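Local coordinates for putative DNA-binding protein (Streptomyces coelicolor, PDB 2EWT) that binds DNA through a helix-turn-helix domain and is a central regulator of aerial mycelium formation, at residues A15-Q20 / S42-D47; G26-E29 / W35-V38; E28-G33 / A59-V64. All blocks are in the same frame, centred on the assembly; numbering follows the deposited sequence.

Contact 1: residues A15-Q20 / S42-D47. With SO4 (sulfate ion), chain C.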
loop_
_atom_site.group_PDB
_atom_site.type_symbol
_atom_site.label_atom_id
_atom_site.label_comp_id
_atom_site.label_asym_id
_atom_site.label_seq_id
_atom_site.Cartn_x
_atom_site.Cartn_y
_atom_site.Cartn_z
ATOM N N ALA A 15 -15.236 1.954 6.389
ATOM C CA ALA A 15 -15.874 3.265 6.384
ATOM C C ALA A 15 -16.182 3.727 4.962
ATOM O O ALA A 15 -17.307 4.114 4.662
ATOM C CB ALA A 15 -14.983 4.286 7.090
ATOM N N ILE A 16 -15.185 3.678 4.083
ATOM C CA ILE A 16 -15.382 4.101 2.700
ATOM C C ILE A 16 -16.461 3.276 1.995
ATOM O O ILE A 16 -17.268 3.820 1.240
ATOM C CB ILE A 16 -14.052 4.038 1.907
ATOM C CG1 ILE A 16 -13.224 5.294 2.192
ATOM C CG2 ILE A 16 -14.322 3.928 0.413
ATOM C CD1 ILE A 16 -12.900 5.511 3.657
ATOM N N ARG A 17 -16.476 1.969 2.240
ATOM C CA ARG A 17 -17.481 1.102 1.630
ATOM C C ARG A 17 -18.886 1.514 2.055
ATOM O O ARG A 17 -19.744 1.777 1.215
ATOM C CB ARG A 17 -17.261 -0.356 2.037
ATOM C CG ARG A 17 -18.428 -1.265 1.670
ATOM C CD ARG A 17 -18.129 -2.723 1.972
ATOM N NE ARG A 17 -17.970 -3.007 3.399
ATOM C CZ ARG A 17 -18.960 -3.006 4.289
ATOM N NH1 ARG A 17 -20.207 -2.728 3.916
ATOM N NH2 ARG A 17 -18.709 -3.321 5.553
ATOM N N THR A 18 -19.109 1.557 3.366
ATOM C CA THR A 18 -20.410 1.919 3.919
ATOM C C THR A 18 -20.811 3.341 3.545
ATOM O O THR A 18 -21.982 3.614 3.282
ATOM C CB THR A 18 -20.418 1.786 5.456
ATOM O OG1 THR A 18 -19.367 2.586 6.015
ATOM C CG2 THR A 18 -20.216 0.330 5.866
ATOM N N GLN A 19 -19.833 4.241 3.512
ATOM C CA GLN A 19 -20.091 5.637 3.174
ATOM C C GLN A 19 -20.793 5.823 1.838
ATOM O O GLN A 19 -21.575 6.761 1.671
ATOM C CB GLN A 19 -18.786 6.434 3.179
ATOM C CG GLN A 19 -18.406 6.964 4.545
ATOM C CD GLN A 19 -17.089 7.709 4.530
ATOM O OE1 GLN A 19 -16.798 8.458 3.597
ATOM N NE2 GLN A 19 -16.291 7.519 5.572
ATOM N N GLN A 20 -20.516 4.946 0.882
ATOM C CA GLN A 20 -21.161 5.057 -0.415
ATOM C C GLN A 20 -22.334 4.093 -0.554
ATOM O O GLN A 20 -22.731 3.730 -1.661
ATOM C CB GLN A 20 -20.149 4.845 -1.538
ATOM C CG GLN A 20 -19.472 3.497 -1.555
ATOM C CD GLN A 20 -18.291 3.485 -2.497
ATOM O OE1 GLN A 20 -17.261 4.103 -2.225
ATOM N NE2 GLN A 20 -18.436 2.794 -3.618
ATOM N N SER A 42 -12.671 -9.913 5.604
ATOM C CA SER A 42 -11.428 -10.246 6.292
ATOM C C SER A 42 -10.439 -9.083 6.233
ATOM O O SER A 42 -9.695 -8.858 7.187
ATOM C CB SER A 42 -10.802 -11.526 5.716
ATOM O OG SER A 42 -10.447 -11.389 4.355
ATOM N N TYR A 43 -10.437 -8.333 5.130
ATOM C CA TYR A 43 -9.544 -7.180 5.016
ATOM C C TYR A 43 -9.985 -6.129 6.033
ATOM O O TYR A 43 -9.161 -5.517 6.712
ATOM C CB TYR A 43 -9.613 -6.517 3.631
ATOM C CG TYR A 43 -9.147 -7.327 2.438
ATOM C CD1 TYR A 43 -8.097 -8.242 2.543
ATOM C CD2 TYR A 43 -9.717 -7.121 1.181
ATOM C CE1 TYR A 43 -7.626 -8.930 1.417
ATOM C CE2 TYR A 43 -9.256 -7.803 0.052
ATOM C CZ TYR A 43 -8.210 -8.704 0.178
ATOM O OH TYR A 43 -7.760 -9.380 -0.934
ATOM N N GLU A 44 -11.296 -5.920 6.122
ATOM C CA GLU A 44 -11.849 -4.919 7.027
ATOM C C GLU A 44 -11.582 -5.212 8.497
ATOM O O GLU A 44 -11.441 -4.288 9.299
ATOM C CB GLU A 44 -13.355 -4.758 6.779
ATOM C CG GLU A 44 -13.667 -4.122 5.429
ATOM C CD GLU A 44 -15.154 -3.933 5.172
ATOM O OE1 GLU A 44 -15.979 -4.360 6.009
ATOM O OE2 GLU A 44 -15.496 -3.355 4.123
ATOM N N ARG A 45 -11.509 -6.491 8.856
ATOM C CA ARG A 45 -11.244 -6.858 10.244
ATOM C C ARG A 45 -9.741 -6.889 10.508
ATOM O O ARG A 45 -9.302 -6.894 11.661
ATOM C CB ARG A 45 -11.842 -8.230 10.564
ATOM C CG ARG A 45 -13.339 -8.342 10.328
ATOM C CD ARG A 45 -13.864 -9.676 10.843
ATOM N NE ARG A 45 -13.120 -10.807 10.293
ATOM C CZ ARG A 45 -13.348 -11.352 9.101
ATOM N NH1 ARG A 45 -14.311 -10.877 8.318
ATOM N NH2 ARG A 45 -12.604 -12.372 8.689
ATOM N N GLY A 46 -8.955 -6.901 9.435
ATOM C CA GLY A 46 -7.509 -6.948 9.575
ATOM C C GLY A 46 -7.033 -8.371 9.800
ATOM O O GLY A 46 -5.928 -8.597 10.298
ATOM N N ASP A 47 -7.870 -9.332 9.425
ATOM C CA ASP A 47 -7.560 -10.753 9.580
ATOM C C ASP A 47 -6.792 -11.316 8.385
ATOM O O ASP A 47 -6.201 -12.394 8.469
ATOM C CB ASP A 47 -8.855 -11.548 9.767
ATOM C CG ASP A 47 -9.509 -11.298 11.112
ATOM O OD1 ASP A 47 -10.681 -11.698 11.280
ATOM O OD2 ASP A 47 -8.857 -10.714 12.004
HETATM S S SO4 C . -5.314 -11.694 -1.835
HETATM O O1 SO4 C . -5.561 -11.690 -0.381
HETATM O O2 SO4 C . -4.816 -13.020 -2.247
HETATM O O3 SO4 C . -6.575 -11.407 -2.547
HETATM O O4 SO4 C . -4.312 -10.664 -2.169
#

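Contact 2: residues G26-E29 / W35-V38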
loop_
_atom_site.group_PDB
_atom_site.type_symbol
_atom_site.label_atom_id
_atom_site.label_comp_id
_atom_site.label_asym_id
_atom_site.label_seq_id
_atom_site.Cartn_x
_atom_site.Cartn_y
_atom_site.Cartn_z
ATOM N N GLY A 26 -23.205 -6.060 -1.592
ATOM C CA GLY A 26 -23.244 -5.064 -2.650
ATOM C C GLY A 26 -21.922 -4.957 -3.386
ATOM O O GLY A 26 -21.893 -4.769 -4.606
ATOM N N VAL A 27 -20.826 -5.069 -2.641
ATOM C CA VAL A 27 -19.493 -4.997 -3.230
ATOM C C VAL A 27 -19.274 -6.185 -4.158
ATOM O O VAL A 27 -18.765 -6.028 -5.263
ATOM C CB VAL A 27 -18.395 -4.988 -2.139
ATOM C CG1 VAL A 27 -17.022 -5.212 -2.767
ATOM C CG2 VAL A 27 -18.408 -3.653 -1.407
ATOM N N GLU A 28 -19.667 -7.373 -3.707
ATOM C CA GLU A 28 -19.513 -8.578 -4.516
ATOM C C GLU A 28 -20.334 -8.464 -5.796
ATOM O O GLU A 28 -19.905 -8.908 -6.862
ATOM C CB GLU A 28 -19.953 -9.814 -3.721
ATOM C CG GLU A 28 -19.596 -11.139 -4.388
ATOM C CD GLU A 28 -19.784 -12.330 -3.471
ATOM O OE1 GLU A 28 -19.234 -12.309 -2.349
ATOM O OE2 GLU A 28 -20.477 -13.291 -3.869
ATOM N N GLU A 29 -21.517 -7.868 -5.690
ATOM C CA GLU A 29 -22.377 -7.707 -6.854
ATOM C C GLU A 29 -21.820 -6.670 -7.817
ATOM O O GLU A 29 -21.676 -6.939 -9.006
ATOM C CB GLU A 29 -23.789 -7.301 -6.429
ATOM C CG GLU A 29 -24.537 -8.376 -5.667
ATOM C CD GLU A 29 -25.894 -7.909 -5.184
ATOM O OE1 GLU A 29 -25.946 -6.920 -4.420
ATOM O OE2 GLU A 29 -26.906 -8.531 -5.566
ATOM N N TRP A 35 -14.482 -8.962 -6.020
ATOM C CA TRP A 35 -14.243 -8.701 -4.603
ATOM C C TRP A 35 -15.314 -9.427 -3.791
ATOM O O TRP A 35 -16.425 -8.922 -3.616
ATOM C CB TRP A 35 -14.308 -7.198 -4.332
ATOM C CG TRP A 35 -13.428 -6.387 -5.242
ATOM C CD1 TRP A 35 -13.785 -5.267 -5.932
ATOM C CD2 TRP A 35 -12.058 -6.647 -5.582
ATOM N NE1 TRP A 35 -12.730 -4.814 -6.685
ATOM C CE2 TRP A 35 -11.655 -5.642 -6.488
ATOM C CE3 TRP A 35 -11.131 -7.633 -5.209
ATOM C CZ2 TRP A 35 -10.365 -5.593 -7.032
ATOM C CZ3 TRP A 35 -9.846 -7.584 -5.750
ATOM C CH2 TRP A 35 -9.478 -6.568 -6.653
ATOM N N LYS A 36 -14.971 -10.617 -3.308
ATOM C CA LYS A 36 -15.898 -11.429 -2.526
ATOM C C LYS A 36 -16.158 -10.843 -1.142
ATOM O O LYS A 36 -15.248 -10.340 -0.487
ATOM C CB LYS A 36 -15.357 -12.856 -2.379
ATOM C CG LYS A 36 -15.283 -13.655 -3.674
ATOM C CD LYS A 36 -16.666 -13.987 -4.215
ATOM C CE LYS A 36 -16.592 -15.025 -5.334
ATOM N NZ LYS A 36 -15.733 -14.580 -6.467
ATOM N N ALA A 37 -17.408 -10.928 -0.701
ATOM C CA ALA A 37 -17.810 -10.409 0.605
ATOM C C ALA A 37 -16.969 -10.956 1.756
ATOM O O ALA A 37 -16.586 -10.215 2.659
ATOM C CB ALA A 37 -19.288 -10.719 0.850
ATOM N N VAL A 38 -16.688 -12.255 1.726
ATOM C CA VAL A 38 -15.902 -12.885 2.784
ATOM C C VAL A 38 -14.467 -12.358 2.808
ATOM O O VAL A 38 -13.900 -12.139 3.877
ATOM C CB VAL A 38 -15.882 -14.426 2.612
ATOM C CG1 VAL A 38 -14.931 -15.059 3.613
ATOM C CG2 VAL A 38 -17.289 -14.978 2.808
#

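Contact 3: residues E28-G33 / A59-V64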
loop_
_atom_site.group_PDB
_atom_site.type_symbol
_atom_site.label_atom_id
_atom_site.label_comp_id
_atom_site.label_asym_id
_atom_site.label_seq_id
_atom_site.Cartn_x
_atom_site.Cartn_y
_atom_site.Cartn_z
ATOM N N GLU A 28 -19.667 -7.373 -3.707
ATOM C CA GLU A 28 -19.513 -8.578 -4.516
ATOM C C GLU A 28 -20.334 -8.464 -5.796
ATOM O O GLU A 28 -19.905 -8.908 -6.862
ATOM C CB GLU A 28 -19.953 -9.814 -3.721
ATOM C CG GLU A 28 -19.596 -11.139 -4.388
ATOM C CD GLU A 28 -19.784 -12.330 -3.471
ATOM O OE1 GLU A 28 -19.234 -12.309 -2.349
ATOM O OE2 GLU A 28 -20.477 -13.291 -3.869
ATOM N N GLU A 29 -21.517 -7.868 -5.690
ATOM C CA GLU A 29 -22.377 -7.707 -6.854
ATOM C C GLU A 29 -21.820 -6.670 -7.817
ATOM O O GLU A 29 -21.676 -6.939 -9.006
ATOM C CB GLU A 29 -23.789 -7.301 -6.429
ATOM C CG GLU A 29 -24.537 -8.376 -5.667
ATOM C CD GLU A 29 -25.894 -7.909 -5.184
ATOM O OE1 GLU A 29 -25.946 -6.920 -4.420
ATOM O OE2 GLU A 29 -26.906 -8.531 -5.566
ATOM N N LYS A 30 -21.499 -5.489 -7.300
ATOM C CA LYS A 30 -20.975 -4.420 -8.145
ATOM C C LYS A 30 -19.666 -4.802 -8.832
ATOM O O LYS A 30 -19.409 -4.377 -9.963
ATOM C CB LYS A 30 -20.776 -3.135 -7.330
ATOM C CG LYS A 30 -20.387 -1.932 -8.185
ATOM C CD LYS A 30 -20.363 -0.637 -7.393
ATOM C CE LYS A 30 -20.137 0.554 -8.320
ATOM N NZ LYS A 30 -20.174 1.852 -7.593
ATOM N N SER A 31 -18.853 -5.616 -8.164
ATOM C CA SER A 31 -17.569 -6.037 -8.719
ATOM C C SER A 31 -17.678 -7.305 -9.557
ATOM O O SER A 31 -16.668 -7.896 -9.931
ATOM C CB SER A 31 -16.551 -6.264 -7.600
ATOM O OG SER A 31 -16.888 -7.404 -6.829
ATOM N N GLN A 32 -18.905 -7.722 -9.850
ATOM C CA GLN A 32 -19.128 -8.919 -10.653
ATOM C C GLN A 32 -18.430 -10.123 -10.017
ATOM O O GLN A 32 -17.990 -11.036 -10.720
ATOM C CB GLN A 32 -18.580 -8.716 -12.071
ATOM C CG GLN A 32 -18.729 -7.303 -12.625
ATOM C CD GLN A 32 -20.144 -6.968 -13.043
ATOM O OE1 GLN A 32 -21.073 -7.024 -12.241
ATOM N NE2 GLN A 32 -20.312 -6.607 -14.310
ATOM N N GLY A 33 -18.307 -10.106 -8.693
ATOM C CA GLY A 33 -17.672 -11.209 -7.993
ATOM C C GLY A 33 -16.166 -11.120 -7.810
ATOM O O GLY A 33 -15.565 -11.996 -7.190
ATOM N N ALA A 59 -9.166 0.986 -3.925
ATOM C CA ALA A 59 -9.333 2.437 -3.931
ATOM C C ALA A 59 -10.027 2.851 -5.219
ATOM O O ALA A 59 -10.957 3.660 -5.203
ATOM C CB ALA A 59 -7.979 3.127 -3.824
ATOM N N ASP A 60 -9.564 2.291 -6.334
ATOM C CA ASP A 60 -10.135 2.584 -7.646
ATOM C C ASP A 60 -11.592 2.146 -7.685
ATOM O O ASP A 60 -12.460 2.879 -8.163
ATOM C CB ASP A 60 -9.348 1.853 -8.736
ATOM C CG ASP A 60 -7.970 2.445 -8.956
ATOM O OD1 ASP A 60 -7.475 3.151 -8.053
ATOM O OD2 ASP A 60 -7.377 2.200 -10.026
ATOM N N PHE A 61 -11.851 0.945 -7.180
ATOM C CA PHE A 61 -13.203 0.405 -7.145
ATOM C C PHE A 61 -14.148 1.333 -6.390
ATOM O O PHE A 61 -15.252 1.624 -6.856
ATOM C CB PHE A 61 -13.202 -0.972 -6.481
ATOM C CG PHE A 61 -14.578 -1.549 -6.283
ATOM C CD1 PHE A 61 -15.328 -1.987 -7.372
ATOM C CD2 PHE A 61 -15.130 -1.632 -5.011
ATOM C CE1 PHE A 61 -16.614 -2.501 -7.195
ATOM C CE2 PHE A 61 -16.413 -2.144 -4.822
ATOM C CZ PHE A 61 -17.155 -2.578 -5.917
ATOM N N TYR A 62 -13.714 1.794 -5.222
ATOM C CA TYR A 62 -14.526 2.681 -4.407
ATOM C C TYR A 62 -14.532 4.119 -4.915
ATOM O O TYR A 62 -15.314 4.942 -4.443
ATOM C CB TYR A 62 -14.055 2.637 -2.954
ATOM C CG TYR A 62 -14.398 1.336 -2.251
ATOM C CD1 TYR A 62 -15.705 0.848 -2.255
ATOM C CD2 TYR A 62 -13.423 0.605 -1.574
ATOM C CE1 TYR A 62 -16.039 -0.339 -1.603
ATOM C CE2 TYR A 62 -13.746 -0.589 -0.915
ATOM C CZ TYR A 62 -15.056 -1.053 -0.935
ATOM O OH TYR A 62 -15.380 -2.222 -0.282
ATOM N N GLY A 63 -13.660 4.414 -5.875
ATOM C CA GLY A 63 -13.599 5.752 -6.437
ATOM C C GLY A 63 -12.980 6.793 -5.522
ATOM O O GLY A 63 -13.351 7.968 -5.567
ATOM N N VAL A 64 -12.033 6.370 -4.690
ATOM C CA VAL A 64 -11.365 7.283 -3.768
ATOM C C VAL A 64 -9.851 7.148 -3.887
ATOM O O VAL A 64 -9.343 6.118 -4.330
ATOM C CB VAL A 64 -11.747 6.990 -2.299
ATOM C CG1 VAL A 64 -13.253 7.072 -2.122
ATOM C CG2 VAL A 64 -11.230 5.620 -1.890
HETATM O O HOH W 1 -17.900 1.533 -5.821
#

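Contact 1: residues A15-Q20 / S42-D47
The shortest polar bond here runs from R17 NE to E44 OE2, 2.6 Å long and nearly straight, with 171° at the hydrogen. It is one half of a bidentate salt bridge: the second half joins R17 NH2 to E44 OE1 at 3.0 Å. The guanidinium therefore presents its side, NE and one terminal nitrogen, rather than its end, and each nitrogen takes a separate carboxylate oxygen on its syn lone pair. The two planar groups lie only 19° apart, and both oxygens lie close to the guanidinium plane, so the pair fixes the rotation of both end groups.

The torsions explain the side-on approach. R17 leaves its helix with CG anti to the backbone N (chi1 168°) and then bends at chi3, which turns the NE edge toward the acid; E44 reaches out as an extended chain, and the two side chains meet at about a right angle. Both residues are buried, so each charge is balanced inside the protein, and the bridge probably keeps both groups ionised. The remaining nitrogen of the guanidinium, R17 NH1, is hydrogen-bonded to L22 O, which ties the same arginine to the loop after its helix.

Behind E44 the helix ends in a Schellman motif: D47 N reaches S42 O at 2.9 Å, and G46, with positive phi, supplies the C-prime position. Y43, next to E44 in the chain, brings its hydroxyl close to a sulfate ion, probably from the crystallisation liquor, with Y43 OH 2.8 Å from sulfate O3. The bridge thus links the C-terminal turns of helices 3-19 and 37-45, with L24 of helix 24-30 touching both R17 and E44, and Y62 of helix 52-62 packing on R17.

Contact 2: residues G26-E29 / W35-V38
The backbones come closest where E28 faces K36, their CA atoms 5.0 Å apart, and there E28 CA lies 3.2 Å from W35 O in a CA-H...O contact with 136° at the hydrogen. The polar link beside it is made by the E28 carboxylate, whose OE1 accepts the backbone N of A37 at 2.8 Å and an almost linear 174°. OE1 uses its anti lone pair, the one away from OE2. An extended chain with CG anti to the backbone N (chi1 -170°) carries the acid to this NH, in the first turn of helix 37-45, where it may be favoured by the helix dipole. K36, at the N-cap position, passes obliquely across the acid, K36 CD being 3.6 Å from E28 CD, while its ammonium bonds instead to G33 O.

On the inner side V27 CG1 meets W35 CB at 3.7 Å. The W35 indole then leads away from helix 24-30 and forms an edge-to-face pair with F61. Two short helices, 24-30 and 37-45, joined by the six-residue connection 31-36 and held at the start of the second one, make the helix-turn-helix unit, in which the second helix is probably the one that reads DNA.

Contact 3: residues E28-G33 / A59-V64
Largely apolar packing joins the C-terminal end of helix 24-30 to the last turn of helix 52-62, with the ring of F61 wedged against K30 and S31. F61 places CG anti to its own backbone N (chi1 174°), which swings the ring across to the neighbouring helix. Its outer rim does the touching: F61 CZ lies 3.9 Å from K30 CB, close to the ring plane, and F61 CE1 lies 3.8 Å from S31 CB, met obliquely. K30 continues past the ring as a fully extended chain.

At its far end the ammonium is joined to helix 52-62 through one water, which accepts from K30 NZ at 2.9 Å and donates to F61 O at 2.8 Å. This water also sits over the centre of one face of the F61 ring. Both helices end here in Schellman motifs, with Q32 and G63 as the positive-phi residues, so within the helix-turn-helix domain this contact pairs two helix ends.

S31 turns its hydroxyl to polar partners of its own: S31 OG bonds to V27 O and W35 N, linking the helix end to the following loop. The F61 ring, for its part, also packs on V27.

In the fold
From the N terminus, helix 3-19 enters contact 1 with its last turn, and contact 1 closes when the end of helix 37-45 comes back to it. Contact 2 is nested inside that loop, closing the short connection between helices 24-30 and 37-45. Contact 3 starts from the same helix 24-30, sharing E28 and E29 with contact 2, but reaches on to helix 52-62; its segments alternate with those of contact 1, so these two loops cross. Side-chain packing joins the three: R17 CD is 3.5 Å from V27 CG2, and Y62 touches both I16 and V27. Together they tie all four helices into one compact bundle.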